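Local coordinates for protein similar to yteR (Bacilus subtilis) (Clostridium acetobutylicum, PDB 4WU0) that probably hydrolyses unsaturated rhamnogalacturonan fragments derived from pectin, as a glycoside hydrolase of family GH105, at residues Leu132-Thr137 / Ala208-Thr212; Phe197-Ala201 / Glu263-Met269; Met202-Val206 / Ile229-Cys233. One frame throughout, in Å; residues are numbered along the deposited sequence.

Contact 1: Leu132-Thr137 / Ala208-Thr212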
ATOM      1  N   LEU A 132      -1.392   2.796  -7.522  1.00 13.66           N
ATOM      2  CA  LEU A 132      -2.110   3.923  -6.965  1.00 13.10           C
ATOM      3  C   LEU A 132      -1.571   4.299  -5.603  1.00 14.33           C
ATOM      4  O   LEU A 132      -1.599   5.463  -5.230  1.00 14.97           O
ATOM      5  CB  LEU A 132      -3.611   3.627  -6.881  1.00 12.90           C
ATOM      6  CG  LEU A 132      -4.384   3.878  -8.178  1.00 12.64           C
ATOM      7  CD1 LEU A 132      -4.417   5.362  -8.500  1.00 16.07           C
ATOM      8  CD2 LEU A 132      -3.816   3.075  -9.344  1.00 14.29           C
ATOM      9  N   TYR A 133      -1.077   3.318  -4.856  1.00 12.19           N
ATOM     10  CA  TYR A 133      -0.494   3.580  -3.545  1.00 12.49           C
ATOM     11  C   TYR A 133       0.922   4.114  -3.699  1.00 13.62           C
ATOM     12  O   TYR A 133       1.308   5.049  -2.997  1.00 14.29           O
ATOM     13  CB  TYR A 133      -0.442   2.302  -2.705  1.00 14.53           C
ATOM     14  CG  TYR A 133       0.066   2.538  -1.306  1.00 12.04           C
ATOM     15  CD1 TYR A 133      -0.726   3.163  -0.364  1.00 14.00           C
ATOM     16  CD2 TYR A 133       1.342   2.158  -0.931  1.00 11.95           C
ATOM     17  CE1 TYR A 133      -0.264   3.370   0.899  1.00 12.01           C
ATOM     18  CE2 TYR A 133       1.810   2.361   0.339  1.00 14.02           C
ATOM     19  CZ  TYR A 133       1.006   2.958   1.259  1.00 12.91           C
ATOM     20  OH  TYR A 133       1.464   3.149   2.553  1.00 13.54           O
ATOM     21  N   MET A 134       1.695   3.531  -4.620  1.00 12.72           N
ATOM     22  CA  MET A 134       3.108   3.908  -4.756  1.00 12.18           C
ATOM     23  C   MET A 134       3.298   5.290  -5.365  1.00 12.40           C
ATOM     24  O   MET A 134       4.248   6.013  -5.029  1.00 15.35           O
ATOM     25  CB  MET A 134       3.865   2.916  -5.636  1.00 12.64           C
ATOM     26  CG  MET A 134       3.581   1.453  -5.345  1.00 15.37           C
ATOM     27  SD  MET A 134       3.932   0.998  -3.660  1.00 15.93           S
ATOM     28  CE  MET A 134       3.248  -0.675  -3.669  1.00 16.72           C
ATOM     29  N   GLY A 135       2.440   5.607  -6.325  1.00 13.10           N
ATOM     30  CA  GLY A 135       2.639   6.741  -7.216  1.00 14.79           C
ATOM     31  C   GLY A 135       1.712   7.890  -6.905  1.00 13.63           C
ATOM     32  O   GLY A 135       2.137   8.864  -6.334  1.00 15.38           O
ATOM     33  N   ALA A 136       0.446   7.745  -7.276  1.00 14.07           N
ATOM     34  CA  ALA A 136      -0.537   8.793  -7.039  1.00 16.82           C
ATOM     35  C   ALA A 136      -0.566   9.254  -5.589  1.00 14.66           C
ATOM     36  O   ALA A 136      -0.650  10.455  -5.326  1.00 13.54           O
ATOM     37  CB  ALA A 136      -1.906   8.322  -7.460  1.00 13.57           C
ATOM     38  N   THR A 137      -0.487   8.317  -4.643  1.00 13.03           N
ATOM     39  CA  THR A 137      -0.522   8.671  -3.226  1.00 12.85           C
ATOM     40  C   THR A 137       0.740   9.422  -2.771  1.00 11.99           C
ATOM     41  O   THR A 137       0.658  10.355  -1.969  1.00 13.23           O
ATOM     42  CB  THR A 137      -0.797   7.426  -2.327  1.00 12.22           C
ATOM     43  OG1 THR A 137      -2.027   6.824  -2.743  1.00 12.55           O
ATOM     44  CG2 THR A 137      -0.901   7.768  -0.861  1.00 12.98           C
ATOM     45  N   ALA A 208      -4.456   3.632  -0.348  1.00 11.75           N
ATOM     46  CA  ALA A 208      -4.200   4.764  -1.231  1.00 12.65           C
ATOM     47  C   ALA A 208      -5.320   5.782  -1.134  1.00 14.21           C
ATOM     48  O   ALA A 208      -5.063   6.986  -1.071  1.00 13.61           O
ATOM     49  CB  ALA A 208      -4.029   4.302  -2.655  1.00 12.42           C
ATOM     50  N   LEU A 209      -6.565   5.309  -1.126  1.00 11.27           N
ATOM     51  CA  LEU A 209      -7.701   6.206  -0.995  1.00 13.15           C
ATOM     52  C   LEU A 209      -7.681   6.949   0.344  1.00 14.71           C
ATOM     53  O   LEU A 209      -7.780   8.185   0.388  1.00 14.10           O
ATOM     54  CB  LEU A 209      -9.025   5.455  -1.169  1.00 13.14           C
ATOM     55  CG  LEU A 209      -9.370   4.999  -2.596  1.00 13.83           C
ATOM     56  CD1 LEU A 209     -10.413   3.892  -2.584  1.00 13.02           C
ATOM     57  CD2 LEU A 209      -9.913   6.176  -3.385  1.00 15.30           C
ATOM     58  N   ALA A 210      -7.559   6.209   1.435  1.00 12.82           N
ATOM     59  CA  ALA A 210      -7.571   6.826   2.748  1.00 14.48           C
ATOM     60  C   ALA A 210      -6.450   7.860   2.890  1.00 12.32           C
ATOM     61  O   ALA A 210      -6.666   8.950   3.409  1.00 14.65           O
ATOM     62  CB  ALA A 210      -7.462   5.769   3.850  1.00 15.28           C
ATOM     63  N   ASP A 211      -5.254   7.519   2.433  1.00 11.92           N
ATOM     64  CA  ASP A 211      -4.105   8.386   2.600  1.00 12.18           C
ATOM     65  C   ASP A 211      -4.156   9.596   1.653  1.00 13.95           C
ATOM     66  O   ASP A 211      -3.629  10.674   1.978  1.00 16.86           O
ATOM     67  CB  ASP A 211      -2.820   7.618   2.362  1.00 12.07           C
ATOM     68  CG  ASP A 211      -2.552   6.536   3.406  1.00 15.40           C
ATOM     69  OD1 ASP A 211      -3.233   6.499   4.464  1.00 14.40           O
ATOM     70  OD2 ASP A 211      -1.597   5.742   3.180  1.00 14.70           O
ATOM     71  N   THR A 212      -4.768   9.425   0.483  1.00 12.23           N
ATOM     72  CA  THR A 212      -4.881  10.535  -0.460  1.00 12.56           C
ATOM     73  C   THR A 212      -5.983  11.517  -0.045  1.00 13.07           C
ATOM     74  O   THR A 212      -5.790  12.737  -0.044  1.00 13.36           O
ATOM     75  CB  THR A 212      -5.132  10.021  -1.886  1.00 12.46           C
ATOM     76  OG1 THR A 212      -3.960   9.343  -2.338  1.00 13.09           O
ATOM     77  CG2 THR A 212      -5.443  11.156  -2.852  1.00 12.93           C
TER
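T137 touches both A208 and T212: its OG1 is 3.2 Å from A208 CB and 3.2 Å from T212 OG1. In the apolar part, A208 CB packs against L132 CB and Y133 CB and lies 3.7 Å from Y133 CA, and T137 CG2 adds a second contact on D211 CB at 3.8 Å.

The polar part pairs two threonines, T137 and T212, and the hydroxyl of each already donates within its own helix. T137 OG1 reaches L132 O at 2.9 Å, and T212 OG1 reaches A208 O at the same length. Each carbonyl thus holds two donors, the backbone N and the hydroxyl of one threonine, arriving from opposite faces of its plane. T137 N binds L132 O five residues back, which marks a wider pi-type turn. In both threonines OG1 lies beside the backbone N, and this puts the hydroxyl over the preceding turn.

The aromatic part is an edge contact. With CG trans to its backbone N (chi1 -176°), the Y133 ring swings across so that CD1 comes near A208 N and CE1 lies 3.6 Å from D211 OD2. Ring and carboxylate planes are 49° apart. The other oxygen, D211 OD1, accepts a hydrogen bond from Y272 OH and forms a salt bridge with K276 NZ, which together should hold the carboxylate in place, while K81 makes a cation-pi contact with the ring.

The segment axes are 9.6 Å apart and only 25° from parallel, consistent with neighbouring inner helices of the (alpha/alpha)6 barrel expected in this family.

Contact 2: Phe197-Ala201 / Glu263-Met269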
ATOM      1  N   PHE A 197      -9.417 -11.132  -7.918  1.00 14.37           N
ATOM      2  CA  PHE A 197      -9.324 -10.133  -6.862  1.00 14.00           C
ATOM      3  C   PHE A 197      -8.285 -10.602  -5.852  1.00 13.80           C
ATOM      4  O   PHE A 197      -8.511 -11.534  -5.082  1.00 15.28           O
ATOM      5  CB  PHE A 197     -10.676  -9.936  -6.176  1.00 14.38           C
ATOM      6  CG  PHE A 197     -11.813  -9.709  -7.128  1.00 14.80           C
ATOM      7  CD1 PHE A 197     -11.827  -8.604  -7.976  1.00 14.63           C
ATOM      8  CD2 PHE A 197     -12.878 -10.589  -7.153  1.00 15.49           C
ATOM      9  CE1 PHE A 197     -12.894  -8.421  -8.838  1.00 15.17           C
ATOM     10  CE2 PHE A 197     -13.939 -10.426  -8.011  1.00 16.02           C
ATOM     11  CZ  PHE A 197     -13.950  -9.338  -8.860  1.00 15.87           C
ATOM     12  N   TRP A 198      -7.133  -9.952  -5.890  1.00 14.68           N
ATOM     13  CA  TRP A 198      -6.020 -10.260  -4.998  1.00 13.22           C
ATOM     14  C   TRP A 198      -6.106  -9.384  -3.765  1.00 13.35           C
ATOM     15  O   TRP A 198      -6.274  -8.170  -3.867  1.00 13.63           O
ATOM     16  CB  TRP A 198      -4.700 -10.017  -5.731  1.00 12.96           C
ATOM     17  CG  TRP A 198      -3.483 -10.343  -4.935  1.00 12.96           C
ATOM     18  CD1 TRP A 198      -3.323 -11.363  -4.052  1.00 13.34           C
ATOM     19  CD2 TRP A 198      -2.245  -9.618  -4.937  1.00 12.70           C
ATOM     20  NE1 TRP A 198      -2.053 -11.326  -3.516  1.00 13.60           N
ATOM     21  CE2 TRP A 198      -1.379 -10.261  -4.047  1.00 12.94           C
ATOM     22  CE3 TRP A 198      -1.794  -8.482  -5.612  1.00 12.39           C
ATOM     23  CZ2 TRP A 198      -0.080  -9.806  -3.810  1.00 12.88           C
ATOM     24  CZ3 TRP A 198      -0.517  -8.042  -5.377  1.00 12.40           C
ATOM     25  CH2 TRP A 198       0.329  -8.706  -4.486  1.00 13.53           C
ATOM     26  N   GLY A 199      -6.011 -10.010  -2.598  1.00 13.31           N
ATOM     27  CA  GLY A 199      -6.137  -9.309  -1.335  1.00 13.59           C
ATOM     28  C   GLY A 199      -5.247  -8.088  -1.203  1.00 13.58           C
ATOM     29  O   GLY A 199      -5.711  -6.986  -0.882  1.00 13.13           O
ATOM     30  N   ARG A 200      -3.952  -8.271  -1.427  1.00 11.85           N
ATOM     31  CA  ARG A 200      -3.042  -7.152  -1.225  1.00 11.42           C
ATOM     32  C   ARG A 200      -3.304  -6.010  -2.220  1.00 11.25           C
ATOM     33  O   ARG A 200      -3.170  -4.846  -1.859  1.00 11.82           O
ATOM     34  CB  ARG A 200      -1.576  -7.594  -1.269  1.00 11.73           C
ATOM     35  CG  ARG A 200      -0.632  -6.398  -1.200  1.00 12.25           C
ATOM     36  CD  ARG A 200       0.760  -6.670  -0.647  1.00 12.56           C
ATOM     37  NE  ARG A 200       1.623  -7.449  -1.535  1.00 12.63           N
ATOM     38  CZ  ARG A 200       2.153  -8.630  -1.241  1.00 13.89           C
ATOM     39  NH1 ARG A 200       2.967  -9.205  -2.107  1.00 13.69           N
ATOM     40  NH2 ARG A 200       1.930  -9.223  -0.076  1.00 14.44           N
ATOM     41  N   ALA A 201      -3.709  -6.339  -3.429  1.00 12.14           N
ATOM     42  CA  ALA A 201      -4.017  -5.300  -4.415  1.00 12.36           C
ATOM     43  C   ALA A 201      -5.182  -4.437  -3.964  1.00 12.01           C
ATOM     44  O   ALA A 201      -5.122  -3.191  -4.041  1.00 12.02           O
ATOM     45  CB  ALA A 201      -4.283  -5.904  -5.741  1.00 14.40           C
ATOM     46  N   GLU A 263      -4.574 -14.208   4.332  1.00 13.67           N
ATOM     47  CA  GLU A 263      -3.296 -13.577   4.009  1.00 12.04           C
ATOM     48  C   GLU A 263      -3.129 -12.267   4.777  1.00 15.70           C
ATOM     49  O   GLU A 263      -4.039 -11.429   4.844  1.00 12.88           O
ATOM     50  CB  GLU A 263      -3.176 -13.400   2.487  1.00 12.11           C
ATOM     51  CG  GLU A 263      -1.781 -13.043   1.996  1.00 13.03           C
ATOM     52  CD  GLU A 263      -1.419 -11.578   2.171  1.00 13.62           C
ATOM     53  OE1 GLU A 263      -2.316 -10.737   2.007  1.00 14.64           O
ATOM     54  OE2 GLU A 263      -0.221 -11.251   2.443  1.00 12.38           O
ATOM     55  N   ALA A 264      -1.950 -12.099   5.365  1.00 12.30           N
ATOM     56  CA  ALA A 264      -1.747 -11.083   6.397  1.00 13.77           C
ATOM     57  C   ALA A 264      -1.576  -9.669   5.878  1.00 14.92           C
ATOM     58  O   ALA A 264      -2.013  -8.707   6.532  1.00 13.20           O
ATOM     59  CB  ALA A 264      -0.539 -11.452   7.257  1.00 15.19           C
ATOM     60  N   SER A 265      -0.880  -9.501   4.755  1.00 10.59           N
ATOM     61  CA  SER A 265      -0.602  -8.152   4.306  1.00 11.13           C
ATOM     62  C   SER A 265      -1.870  -7.463   3.797  1.00 13.36           C
ATOM     63  O   SER A 265      -2.172  -6.351   4.219  1.00 13.30           O
ATOM     64  CB  SER A 265       0.542  -8.112   3.287  1.00 11.67           C
ATOM     65  OG  SER A 265       0.166  -8.650   2.035  1.00 13.48           O
ATOM     66  N   GLY A 266      -2.622  -8.119   2.926  1.00 11.45           N
ATOM     67  CA  GLY A 266      -3.887  -7.563   2.476  1.00 13.93           C
ATOM     68  C   GLY A 266      -4.852  -7.333   3.637  1.00 14.36           C
ATOM     69  O   GLY A 266      -5.468  -6.270   3.725  1.00 14.79           O
ATOM     70  N   SER A 267      -4.966  -8.291   4.554  1.00 13.10           N
ATOM     71  CA  SER A 267      -5.857  -8.141   5.698  1.00 13.71           C
ATOM     72  C   SER A 267      -5.470  -6.941   6.547  1.00 11.94           C
ATOM     73  O   SER A 267      -6.331  -6.189   6.980  1.00 13.30           O
ATOM     74  CB  SER A 267      -5.848  -9.417   6.557  1.00 12.78           C
ATOM     75  OG  SER A 267      -6.443 -10.499   5.857  1.00 13.83           O
ATOM     76  N   SER A 268      -4.175  -6.754   6.790  1.00 10.67           N
ATOM     77  CA  SER A 268      -3.716  -5.629   7.606  1.00 10.06           C
ATOM     78  C   SER A 268      -4.017  -4.292   6.941  1.00 12.27           C
ATOM     79  O   SER A 268      -4.385  -3.312   7.602  1.00 12.13           O
ATOM     80  CB  SER A 268      -2.215  -5.748   7.891  1.00 13.07           C
ATOM     81  OG  SER A 268      -1.919  -6.837   8.763  1.00 12.62           O
ATOM     82  N   MET A 269      -3.816  -4.249   5.630  1.00 11.60           N
ATOM     83  CA  MET A 269      -4.063  -3.034   4.850  1.00 11.58           C
ATOM     84  C   MET A 269      -5.536  -2.666   4.919  1.00 13.45           C
ATOM     85  O   MET A 269      -5.887  -1.485   5.071  1.00 12.96           O
ATOM     86  CB  MET A 269      -3.682  -3.253   3.402  1.00 10.81           C
ATOM     87  CG  MET A 269      -2.223  -3.353   3.164  1.00 10.44           C
ATOM     88  SD  MET A 269      -1.867  -3.568   1.416  1.00 13.08           S
ATOM     89  CE  MET A 269      -0.109  -3.813   1.529  1.00 13.57           C
TER
HETATM   90  O   HOH W   1      -3.443 -10.967  -0.587  1.00 15.56           O
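R200 and G266 bring the two backbones together, their CA atoms 3.8 Å apart where two helix starts meet. This is a junction of N-terminal helix turns, with W198 at the N-cap of one and E263 at the N-cap of the other. Having no side chain on the side facing G199 and R200, G266 permits so close an approach. E263 makes the cap. Its chain bends at chi2 (-79°) and folds the carboxylate back over the helix start, where OE1 accepts from G266 N at 2.8 Å on the syn side. OE2 takes S265 N from above the carboxylate plane, and its syn lone pair receives the S265 hydroxyl at 2.7 Å. That hydroxyl is in turn the acceptor for R200: NH2 to S265 OG is 2.8 Å, with an N-H...O angle of 158° and OG almost in the guanidinium plane. S265 therefore relays the arginine to the carboxylate, whose direct salt bridge to R200 is long. C317 completes the set, its O accepting from R200 NH2 and its N donating to E263 OE2. Water 1 donates to E263 OE1 and takes a weak bond from R200 N, linking cap and neighbouring backbone. Within its own segment, W198 CZ2 lies 3.4 Å above one face of the R200 guanidinium, offset toward the rim. Farther along, the extended M269 chain sets CE against the arginine's aliphatic part, 3.7 Å from R200 CD.

Contact 3: Met202-Val206 / Ile229-Cys233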
ATOM      1  N   MET A 202      -6.258  -5.057  -3.489  1.00 12.71           N
ATOM      2  CA  MET A 202      -7.322  -4.259  -2.899  1.00 13.17           C
ATOM      3  C   MET A 202      -6.828  -3.474  -1.700  1.00 14.50           C
ATOM      4  O   MET A 202      -7.234  -2.346  -1.497  1.00 13.66           O
ATOM      5  CB  MET A 202      -8.515  -5.119  -2.492  1.00 15.23           C
ATOM      6  CG  MET A 202      -9.443  -5.473  -3.631  1.00 15.44           C
ATOM      7  SD  MET A 202     -10.291  -4.047  -4.364  1.00 18.35           S
ATOM      8  CE  MET A 202     -11.347  -3.455  -3.032  1.00 18.12           C
ATOM      9  N   GLY A 203      -5.965  -4.072  -0.885  1.00 11.46           N
ATOM     10  CA  GLY A 203      -5.374  -3.372   0.247  1.00 13.13           C
ATOM     11  C   GLY A 203      -4.632  -2.109  -0.187  1.00 11.88           C
ATOM     12  O   GLY A 203      -4.787  -1.057   0.419  1.00 11.45           O
ATOM     13  N   TRP A 204      -3.814  -2.204  -1.233  1.00 11.13           N
ATOM     14  CA  TRP A 204      -3.115  -1.031  -1.737  1.00 11.96           C
ATOM     15  C   TRP A 204      -4.098   0.077  -2.090  1.00 12.13           C
ATOM     16  O   TRP A 204      -3.892   1.238  -1.758  1.00 12.45           O
ATOM     17  CB  TRP A 204      -2.320  -1.353  -2.992  1.00 11.97           C
ATOM     18  CG  TRP A 204      -1.068  -2.230  -2.816  1.00 11.86           C
ATOM     19  CD1 TRP A 204      -0.732  -3.322  -3.573  1.00 13.03           C
ATOM     20  CD2 TRP A 204       0.015  -2.058  -1.881  1.00 11.61           C
ATOM     21  NE1 TRP A 204       0.472  -3.826  -3.173  1.00 12.88           N
ATOM     22  CE2 TRP A 204       0.943  -3.081  -2.128  1.00 12.26           C
ATOM     23  CE3 TRP A 204       0.289  -1.144  -0.860  1.00 11.64           C
ATOM     24  CZ2 TRP A 204       2.107  -3.228  -1.392  1.00 12.58           C
ATOM     25  CZ3 TRP A 204       1.456  -1.288  -0.143  1.00 13.90           C
ATOM     26  CH2 TRP A 204       2.354  -2.317  -0.416  1.00 15.28           C
ATOM     27  N   TYR A 205      -5.164  -0.295  -2.791  1.00 13.79           N
ATOM     28  CA  TYR A 205      -6.097   0.704  -3.289  1.00 13.03           C
ATOM     29  C   TYR A 205      -6.852   1.379  -2.140  1.00 12.04           C
ATOM     30  O   TYR A 205      -7.032   2.604  -2.154  1.00 12.55           O
ATOM     31  CB  TYR A 205      -7.074   0.103  -4.301  1.00 13.56           C
ATOM     32  CG  TYR A 205      -7.883   1.127  -5.059  1.00 12.44           C
ATOM     33  CD1 TYR A 205      -7.291   1.979  -5.976  1.00 16.14           C
ATOM     34  CD2 TYR A 205      -9.250   1.217  -4.883  1.00 12.28           C
ATOM     35  CE1 TYR A 205      -8.041   2.931  -6.682  1.00 14.26           C
ATOM     36  CE2 TYR A 205     -10.004   2.140  -5.601  1.00 13.56           C
ATOM     37  CZ  TYR A 205      -9.390   2.991  -6.484  1.00 13.49           C
ATOM     38  OH  TYR A 205     -10.127   3.920  -7.160  1.00 16.05           O
ATOM     39  N   VAL A 206      -7.311   0.609  -1.151  1.00 10.77           N
ATOM     40  CA  VAL A 206      -7.998   1.258  -0.026  1.00 11.98           C
ATOM     41  C   VAL A 206      -7.070   2.098   0.859  1.00 12.50           C
ATOM     42  O   VAL A 206      -7.457   3.172   1.328  1.00 12.31           O
ATOM     43  CB  VAL A 206      -8.901   0.306   0.804  1.00 11.63           C
ATOM     44  CG1 VAL A 206     -10.020  -0.223  -0.064  1.00 14.91           C
ATOM     45  CG2 VAL A 206      -8.130  -0.833   1.422  1.00 11.92           C
ATOM     46  N   ILE A 229     -15.977   6.047  -3.443  1.00 14.90           N
ATOM     47  CA  ILE A 229     -15.254   4.875  -3.907  1.00 15.18           C
ATOM     48  C   ILE A 229     -14.738   4.074  -2.717  1.00 13.73           C
ATOM     49  O   ILE A 229     -14.838   2.855  -2.689  1.00 14.67           O
ATOM     50  CB  ILE A 229     -14.056   5.285  -4.823  1.00 14.07           C
ATOM     51  CG1 ILE A 229     -14.584   5.872  -6.132  1.00 16.96           C
ATOM     52  CG2 ILE A 229     -13.114   4.101  -5.096  1.00 14.62           C
ATOM     53  CD1 ILE A 229     -13.511   6.509  -6.996  1.00 19.77           C
ATOM     54  N   LEU A 230     -14.185   4.757  -1.716  1.00 14.07           N
ATOM     55  CA  LEU A 230     -13.708   4.051  -0.532  1.00 14.76           C
ATOM     56  C   LEU A 230     -14.844   3.305   0.185  1.00 13.40           C
ATOM     57  O   LEU A 230     -14.695   2.133   0.584  1.00 15.39           O
ATOM     58  CB  LEU A 230     -13.004   5.017   0.425  1.00 14.20           C
ATOM     59  CG  LEU A 230     -12.515   4.401   1.741  1.00 12.50           C
ATOM     60  CD1 LEU A 230     -11.518   3.286   1.528  1.00 14.76           C
ATOM     61  CD2 LEU A 230     -11.878   5.472   2.621  1.00 16.14           C
ATOM     62  N   ASN A 231     -15.981   3.971   0.356  1.00 14.14           N
ATOM     63  CA  ASN A 231     -17.122   3.310   0.971  1.00 14.78           C
ATOM     64  C   ASN A 231     -17.535   2.092   0.169  1.00 15.04           C
ATOM     65  O   ASN A 231     -17.841   1.048   0.747  1.00 16.67           O
ATOM     66  CB  ASN A 231     -18.299   4.260   1.125  1.00 19.09           C
ATOM     67  CG  ASN A 231     -18.204   5.080   2.375  1.00 19.84           C
ATOM     68  OD1 ASN A 231     -18.709   4.697   3.422  1.00 19.04           O
ATOM     69  ND2 ASN A 231     -17.538   6.211   2.282  1.00 18.10           N
ATOM     70  N   ASN A 232     -17.597   2.237  -1.144  1.00 16.69           N
ATOM     71  CA  ASN A 232     -17.987   1.113  -1.995  1.00 17.87           C
ATOM     72  C   ASN A 232     -17.016  -0.057  -1.893  1.00 15.10           C
ATOM     73  O   ASN A 232     -17.439  -1.226  -1.905  1.00 16.03           O
ATOM     74  CB  ASN A 232     -18.118   1.568  -3.457  1.00 19.00           C
ATOM     75  CG  ASN A 232     -19.292   2.483  -3.682  1.00 25.46           C
ATOM     76  OD1 ASN A 232     -20.222   2.538  -2.882  1.00 26.12           O
ATOM     77  ND2 ASN A 232     -19.262   3.202  -4.786  1.00 30.12           N
ATOM     78  N   CYS A 233     -15.725   0.250  -1.800  1.00 14.11           N
ATOM     79  CA  CYS A 233     -14.711  -0.791  -1.667  1.00 14.62           C
ATOM     80  C   CYS A 233     -14.874  -1.513  -0.334  1.00 14.90           C
ATOM     81  O   CYS A 233     -14.734  -2.727  -0.267  1.00 14.50           O
ATOM     82  CB  CYS A 233     -13.298  -0.207  -1.756  1.00 16.10           C
ATOM     83  SG  CYS A 233     -12.792   0.277  -3.450  1.00 18.14           S
TER
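The Y205 ring meets helix segment 229-233 with its edge, where C233 SG and I229 CG2 both lie near its plane. The sulfur is 5.1 Å from the ring centroid and 89° off the ring normal, a Cys sulfur-aromatic contact of the edge type, with Y205 CD2 the nearest ring atom at 3.9 Å. I229 CG2 sits farther out along the same edge, 3.6 Å from Y205 OH, and the two side chains run at about a right angle. The phenol oxygen itself is anchored by a hydrogen bond to F159 O on helix 152-166. CG of Y205 points opposite the backbone N (chi1 -168°), which carries the ring end nearer the partner helix than its CB direction would suggest.

The segments run at 148° to one another with axes 11.0 Å apart, the antiparallel pairing expected between inner and outer helices of the (alpha/alpha)6 barrel of this family.

The backbones come closest at V206 and L230, and V206 CB is 4.0 Å from the CD1 branch of L230. The other V206 neighbour is C233, whose CB lies 3.7 Å from V206 CG1. M202 reaches the same cysteine from one turn earlier: its chain bends at chi2 and again at chi3, curling the terminal methyl round until M202 CE is 4.0 Å from C233 CB.

All three contacts draw on helix 199-215: contact 2 at its start, contact 3 on the next turns, contact 1 further along. Its partners are helix 129-146 (contact 1), helix 223-240 (contact 3) and helix 264-279 (contact 2), in that chain order. Centres of contacts 1 and 2 are 16 Å apart without touching; contact 3 lies 10 Å from contact 1 and 11 Å from contact 2. W204 of contact 3 touches both: its CE3 is 3.5 Å from Y133 CD2 and its CZ3 3.4 Å from M269 CE. L209 adds packing on I229. Helix 199-215 thus packs through buried residues against at least these three helices, consistent with an inner helix of the (alpha/alpha)6 barrel.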